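Local coordinates for acetyltransferase PA1377 (Pseudomonas aeruginosa, PDB 2VI7), which probably transfers acetyl groups from acetyl-CoA as a putative N-acetyltransferase of the GNAT (GCN5-related) family, at residues M91-A96 / L135-K140; A31-Q36 / T126-N131. One frame throughout, in Å; residues are numbered along the deposited sequence.

The two contacts lie about 9 Å apart, centre to centre, beside the V-shaped splay between strands 86-95 and 122-128 of the GNAT fold. Along the chain the segments alternate: 31-36, 91-96, 126-131, 135-140. Contact 1 joins the end of strand 86-95 to helix 132-140, while contact 2 joins the loop after helix 28-31 to the end of strand 122-128, the parallel neighbour of strand 86-95. Strand 122-128 runs through a short turn directly into helix 132-140. Met91 couples the two contacts, its CE lying 3.5 Å from Tyr128 CE1 and 3.5 Å from Gln33 O. By analogy with relatives, they probably border the acetyl-CoA and acceptor sites.

Contact 1. Residues M91-A96 / L135-K140; sequences MGVAVA and LALYRK. With SO4 (sulfate ion), chain E.
In the V-shaped opening between the two parallel central strands of the GNAT fold, Tyr138 of helix 132-140 reaches across to the interruption in strand 86-95, at Gly92 and Val93. In relatives this opening receives the thioester end of acetyl-CoA, and a tyrosine at the equivalent helix position is often proposed as the general acid; Tyr138 may play a similar part. Its CB bond points toward the strand, and chi1 (-55°) sets CG anti to the carbonyl carbon. Its hydroxyl accepts a hydrogen bond from Val93 N, 3.1 Å from Tyr138 OH, with an N-H...O angle of 153° and the donor near the ring plane. Gly92 CA packs 3.4 Å from the same OH, and a water lies in the ring plane, 2.8 Å from Tyr138 OH. Beside this polar link, Val93 and Leu137 cross at about a right angle, Val93 CG1 meeting Leu137 CD2 at 4.1 Å. Away from the contact, Arg139 NE hydrogen-bonds O1 of a sulfate, probably from the crystallisation liquor, at 2.9 Å; Thr145 OG1 also binds it. Helix 102-117 touches both partners, Leu106 on Val93 and Leu107 on Tyr138, while Leu125 and Val127 of strand 122-128 pack against Tyr138.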
loop_
_atom_site.group_PDB
_atom_site.type_symbol
_atom_site.label_atom_id
_atom_site.label_comp_id
_atom_site.label_asym_id
_atom_site.label_seq_id
_atom_site.Cartn_x
_atom_site.Cartn_y
_atom_site.Cartn_z
ATOM N N MET A 91 -7.154 -6.170 4.200
ATOM C CA MET A 91 -8.381 -5.859 4.942
ATOM C C MET A 91 -8.622 -6.963 5.967
ATOM O O MET A 91 -9.654 -7.015 6.648
ATOM C CB MET A 91 -9.576 -5.753 3.993
ATOM C CG MET A 91 -9.599 -4.504 3.129
ATOM S SD MET A 91 -10.082 -3.003 4.010
ATOM C CE MET A 91 -11.431 -3.578 5.023
ATOM N N GLY A 92 -7.644 -7.856 6.054
ATOM C CA GLY A 92 -7.706 -8.941 7.007
ATOM C C GLY A 92 -8.337 -10.256 6.600
ATOM O O GLY A 92 -8.203 -10.747 5.479
ATOM N N VAL A 93 -9.049 -10.811 7.568
ATOM C CA VAL A 93 -9.711 -12.095 7.483
ATOM C C VAL A 93 -11.077 -12.060 6.754
ATOM O O VAL A 93 -11.954 -11.257 7.088
ATOM C CB VAL A 93 -9.828 -12.630 8.947
ATOM C CG1 VAL A 93 -11.247 -12.715 9.388
ATOM C CG2 VAL A 93 -9.146 -13.944 9.087
ATOM N N ALA A 94 -11.241 -12.920 5.745
ATOM C CA ALA A 94 -12.483 -13.020 4.963
ATOM C C ALA A 94 -13.200 -14.283 5.415
ATOM O O ALA A 94 -12.824 -15.385 5.013
ATOM C CB ALA A 94 -12.165 -13.110 3.487
ATOM N N VAL A 95 -14.240 -14.125 6.232
ATOM C CA VAL A 95 -14.957 -15.279 6.765
ATOM C C VAL A 95 -16.451 -15.368 6.454
ATOM O O VAL A 95 -17.187 -14.377 6.538
ATOM C CB VAL A 95 -14.770 -15.351 8.296
ATOM C CG1 VAL A 95 -15.396 -16.618 8.845
ATOM C CG2 VAL A 95 -13.300 -15.313 8.633
ATOM N N ALA A 96 -16.876 -16.587 6.113
ATOM C CA ALA A 96 -18.273 -16.883 5.804
ATOM C C ALA A 96 -19.055 -16.902 7.112
ATOM O O ALA A 96 -20.048 -16.181 7.269
ATOM C CB ALA A 96 -18.389 -18.239 5.116
ATOM N N LEU A 135 -12.769 -5.864 14.503
ATOM C CA LEU A 135 -11.931 -4.994 15.318
ATOM C C LEU A 135 -11.569 -5.695 16.618
ATOM O O LEU A 135 -10.445 -5.578 17.109
ATOM C CB LEU A 135 -12.681 -3.702 15.645
ATOM C CG LEU A 135 -12.014 -2.342 15.438
ATOM C CD1 LEU A 135 -12.903 -1.287 16.080
ATOM C CD2 LEU A 135 -10.611 -2.309 16.034
ATOM N N ALA A 136 -12.544 -6.406 17.177
ATOM C CA ALA A 136 -12.356 -7.132 18.423
ATOM C C ALA A 136 -11.358 -8.258 18.195
ATOM O O ALA A 136 -10.521 -8.534 19.053
ATOM C CB ALA A 136 -13.697 -7.697 18.913
ATOM N N LEU A 137 -11.450 -8.895 17.030
ATOM C CA LEU A 137 -10.551 -9.989 16.673
ATOM C C LEU A 137 -9.097 -9.513 16.535
ATOM O O LEU A 137 -8.185 -10.111 17.106
ATOM C CB LEU A 137 -11.009 -10.644 15.361
ATOM C CG LEU A 137 -10.061 -11.696 14.767
ATOM C CD1 LEU A 137 -9.955 -12.868 15.710
ATOM C CD2 LEU A 137 -10.572 -12.168 13.424
ATOM N N TYR A 138 -8.887 -8.438 15.784
ATOM C CA TYR A 138 -7.551 -7.908 15.578
ATOM C C TYR A 138 -6.970 -7.382 16.881
ATOM O O TYR A 138 -5.778 -7.513 17.126
ATOM C CB TYR A 138 -7.588 -6.817 14.507
ATOM C CG TYR A 138 -8.198 -7.303 13.198
ATOM C CD1 TYR A 138 -7.913 -8.576 12.705
ATOM C CD2 TYR A 138 -9.058 -6.491 12.452
ATOM C CE1 TYR A 138 -8.468 -9.033 11.506
ATOM C CE2 TYR A 138 -9.620 -6.938 11.243
ATOM C CZ TYR A 138 -9.320 -8.213 10.780
ATOM O OH TYR A 138 -9.877 -8.679 9.609
ATOM N N ARG A 139 -7.811 -6.789 17.721
ATOM C CA ARG A 139 -7.352 -6.280 19.014
ATOM C C ARG A 139 -6.965 -7.449 19.922
ATOM O O ARG A 139 -6.032 -7.343 20.710
ATOM C CB ARG A 139 -8.444 -5.446 19.683
ATOM C CG ARG A 139 -8.563 -4.054 19.125
ATOM C CD ARG A 139 -9.742 -3.321 19.721
ATOM N NE ARG A 139 -9.755 -1.916 19.318
ATOM C CZ ARG A 139 -10.788 -1.101 19.500
ATOM N NH1 ARG A 139 -11.897 -1.547 20.073
ATOM N NH2 ARG A 139 -10.711 0.164 19.123
ATOM N N LYS A 140 -7.694 -8.554 19.814
ATOM C CA LYS A 140 -7.404 -9.748 20.598
ATOM C C LYS A 140 -5.980 -10.224 20.300
ATOM O O LYS A 140 -5.283 -10.708 21.192
ATOM C CB LYS A 140 -8.390 -10.861 20.238
ATOM C CG LYS A 140 -7.931 -12.252 20.647
ATOM C CD LYS A 140 -8.850 -13.333 20.116
ATOM C CE LYS A 140 -8.184 -14.707 20.184
ATOM N NZ LYS A 140 -7.659 -15.046 21.543
HETATM S S SO4 E . -6.923 0.436 19.892
HETATM O O1 SO4 E . -7.490 -0.200 18.692
HETATM O O2 SO4 E . -5.519 0.823 19.647
HETATM O O3 SO4 E . -7.707 1.649 20.241
HETATM O O4 SO4 E . -6.973 -0.557 20.971
HETATM O O HOH W 1 -11.514 -6.923 8.200
#

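Contact 2. Residues A31-Q36 / T126-N131; sequences ARQVLQ and TVYTDN
Tyr128, Gln33 and Asn131 show how the parallel strand that flanks the GNAT cleft is tied to the loop between helix 28-31 and helix 42-49. Tyr128 is the last residue of strand 122-128, and its ring projects to the 31-36 loop, which passes through a type I turn from Ala31 to Val34. CG stands anti to the carbonyl carbon (chi1 -68°), and the phenol lies against the loop backbone: CE1 is 3.3 Å from Arg32 O, and Gln33 C sits at the ring edge. At its far end, Tyr128 OH donates a hydrogen bond of 2.8 Å to Val34 O. The hydroxyl stands above the carbonyl plane, 43° out of it, and Leu35 CD2 packs beside it.

The Gln33 side chain is bent at chi2 (-68°), and its OE1 lies 3.4 Å from Tyr128 CD1. Arg155 binds this OE1 through its NH2 and also makes a cation-pi contact with the Tyr128 ring. Arg82 of the second subunit bonds to Arg32 O and packs on Tyr128, placing the contact at the dimer interface.

Asn131 closes the type I turn that follows the strand and occupies the N-cap position of helix 132-140. Its amide stacks on that of Gln33 with the planes nearly parallel, the closest pairs including Gln33 CD and Asn131 ND2 at 3.8 Å. One water completes the junction, donating to Gln33 O at 2.9 Å and accepting from both Tyr128 N and Asn131 ND2, the latter 3.0 Å from the water oxygen.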
loop_
_atom_site.group_PDB
_atom_site.type_symbol
_atom_site.label_atom_id
_atom_site.label_comp_id
_atom_site.label_asym_id
_atom_site.label_seq_id
_atom_site.Cartn_x
_atom_site.Cartn_y
_atom_site.Cartn_z
ATOM N N ALA A 31 -17.578 -10.460 0.732
ATOM C CA ALA A 31 -16.884 -9.521 -0.133
ATOM C C ALA A 31 -16.966 -8.069 0.329
ATOM O O ALA A 31 -16.005 -7.317 0.180
ATOM C CB ALA A 31 -17.417 -9.639 -1.560
ATOM N N ARG A 32 -18.093 -7.668 0.910
ATOM C CA ARG A 32 -18.241 -6.275 1.315
ATOM C C ARG A 32 -17.396 -5.834 2.492
ATOM O O ARG A 32 -17.144 -4.647 2.644
ATOM C CB ARG A 32 -19.712 -5.938 1.575
ATOM C CG ARG A 32 -20.306 -6.571 2.799
ATOM C CD ARG A 32 -21.773 -6.200 2.956
ATOM N NE ARG A 32 -21.970 -4.857 3.505
ATOM C CZ ARG A 32 -21.689 -4.506 4.761
ATOM N NH1 ARG A 32 -21.187 -5.395 5.611
ATOM N NH2 ARG A 32 -21.936 -3.268 5.183
ATOM N N GLN A 33 -16.942 -6.772 3.317
ATOM C CA GLN A 33 -16.122 -6.406 4.471
ATOM C C GLN A 33 -14.614 -6.395 4.178
ATOM O O GLN A 33 -13.790 -6.169 5.074
ATOM C CB GLN A 33 -16.450 -7.310 5.664
ATOM C CG GLN A 33 -17.886 -7.149 6.169
ATOM C CD GLN A 33 -18.157 -5.787 6.827
ATOM O OE1 GLN A 33 -17.696 -4.745 6.361
ATOM N NE2 GLN A 33 -18.926 -5.800 7.911
ATOM N N VAL A 34 -14.271 -6.639 2.914
ATOM C CA VAL A 34 -12.889 -6.605 2.435
ATOM C C VAL A 34 -12.912 -5.690 1.200
ATOM O O VAL A 34 -13.741 -4.775 1.136
ATOM C CB VAL A 34 -12.335 -8.038 2.090
ATOM C CG1 VAL A 34 -12.092 -8.817 3.375
ATOM C CG2 VAL A 34 -13.305 -8.810 1.221
ATOM N N LEU A 35 -12.026 -5.907 0.234
ATOM C CA LEU A 35 -12.005 -5.060 -0.962
ATOM C C LEU A 35 -12.249 -5.838 -2.248
ATOM O O LEU A 35 -12.081 -5.307 -3.347
ATOM C CB LEU A 35 -10.676 -4.303 -1.060
ATOM C CG LEU A 35 -10.428 -3.149 -0.086
ATOM C CD1 LEU A 35 -8.977 -2.681 -0.149
ATOM C CD2 LEU A 35 -11.374 -2.030 -0.428
ATOM N N GLN A 36 -12.654 -7.097 -2.097
ATOM C CA GLN A 36 -12.940 -7.980 -3.223
ATOM C C GLN A 36 -14.220 -7.594 -3.957
ATOM O O GLN A 36 -15.094 -6.914 -3.412
ATOM C CB GLN A 36 -13.098 -9.429 -2.744
ATOM C CG GLN A 36 -11.879 -10.054 -2.107
ATOM C CD GLN A 36 -10.765 -10.275 -3.093
ATOM O OE1 GLN A 36 -11.002 -10.639 -4.252
ATOM N NE2 GLN A 36 -9.533 -10.076 -2.641
ATOM N N THR A 126 -6.069 -3.134 7.634
ATOM C CA THR A 126 -7.034 -2.040 7.634
ATOM C C THR A 126 -8.346 -2.761 7.856
ATOM O O THR A 126 -8.500 -3.904 7.451
ATOM C CB THR A 126 -7.086 -1.266 6.280
ATOM O OG1 THR A 126 -7.377 -2.176 5.215
ATOM C CG2 THR A 126 -5.775 -0.542 6.010
ATOM N N VAL A 127 -9.275 -2.105 8.528
ATOM C CA VAL A 127 -10.573 -2.700 8.810
ATOM C C VAL A 127 -11.604 -1.570 8.839
ATOM O O VAL A 127 -11.322 -0.460 9.294
ATOM C CB VAL A 127 -10.542 -3.493 10.178
ATOM C CG1 VAL A 127 -9.981 -2.642 11.276
ATOM C CG2 VAL A 127 -11.914 -3.891 10.602
ATOM N N TYR A 128 -12.796 -1.836 8.324
ATOM C CA TYR A 128 -13.844 -0.819 8.311
ATOM C C TYR A 128 -14.187 -0.387 9.728
ATOM O O TYR A 128 -14.387 -1.228 10.592
ATOM C CB TYR A 128 -15.060 -1.379 7.594
ATOM C CG TYR A 128 -14.784 -1.577 6.118
ATOM C CD1 TYR A 128 -15.018 -2.799 5.493
ATOM C CD2 TYR A 128 -14.263 -0.534 5.343
ATOM C CE1 TYR A 128 -14.740 -2.980 4.128
ATOM C CE2 TYR A 128 -13.977 -0.708 3.983
ATOM C CZ TYR A 128 -14.220 -1.933 3.383
ATOM O OH TYR A 128 -13.944 -2.117 2.044
ATOM N N THR A 129 -14.257 0.923 9.961
ATOM C CA THR A 129 -14.530 1.462 11.298
ATOM C C THR A 129 -15.770 0.955 12.028
ATOM O O THR A 129 -15.827 1.011 13.261
ATOM C CB THR A 129 -14.611 3.004 11.297
ATOM O OG1 THR A 129 -15.680 3.428 10.445
ATOM C CG2 THR A 129 -13.314 3.605 10.830
ATOM N N ASP A 130 -16.756 0.452 11.294
ATOM C CA ASP A 130 -17.981 -0.035 11.927
ATOM C C ASP A 130 -18.069 -1.559 12.023
ATOM O O ASP A 130 -19.115 -2.099 12.391
ATOM C CB ASP A 130 -19.202 0.518 11.181
ATOM C CG ASP A 130 -19.336 -0.035 9.766
ATOM O OD1 ASP A 130 -18.397 -0.707 9.286
ATOM O OD2 ASP A 130 -20.390 0.211 9.129
ATOM N N ASN A 131 -16.977 -2.253 11.694
ATOM C CA ASN A 131 -16.944 -3.718 11.767
ATOM C C ASN A 131 -16.408 -4.111 13.144
ATOM O O ASN A 131 -15.226 -4.398 13.299
ATOM C CB ASN A 131 -16.039 -4.285 10.670
ATOM C CG ASN A 131 -16.164 -5.799 10.524
ATOM O OD1 ASN A 131 -16.810 -6.473 11.331
ATOM N ND2 ASN A 131 -15.533 -6.343 9.485
HETATM O O HOH W 2 -13.537 -4.914 7.715
#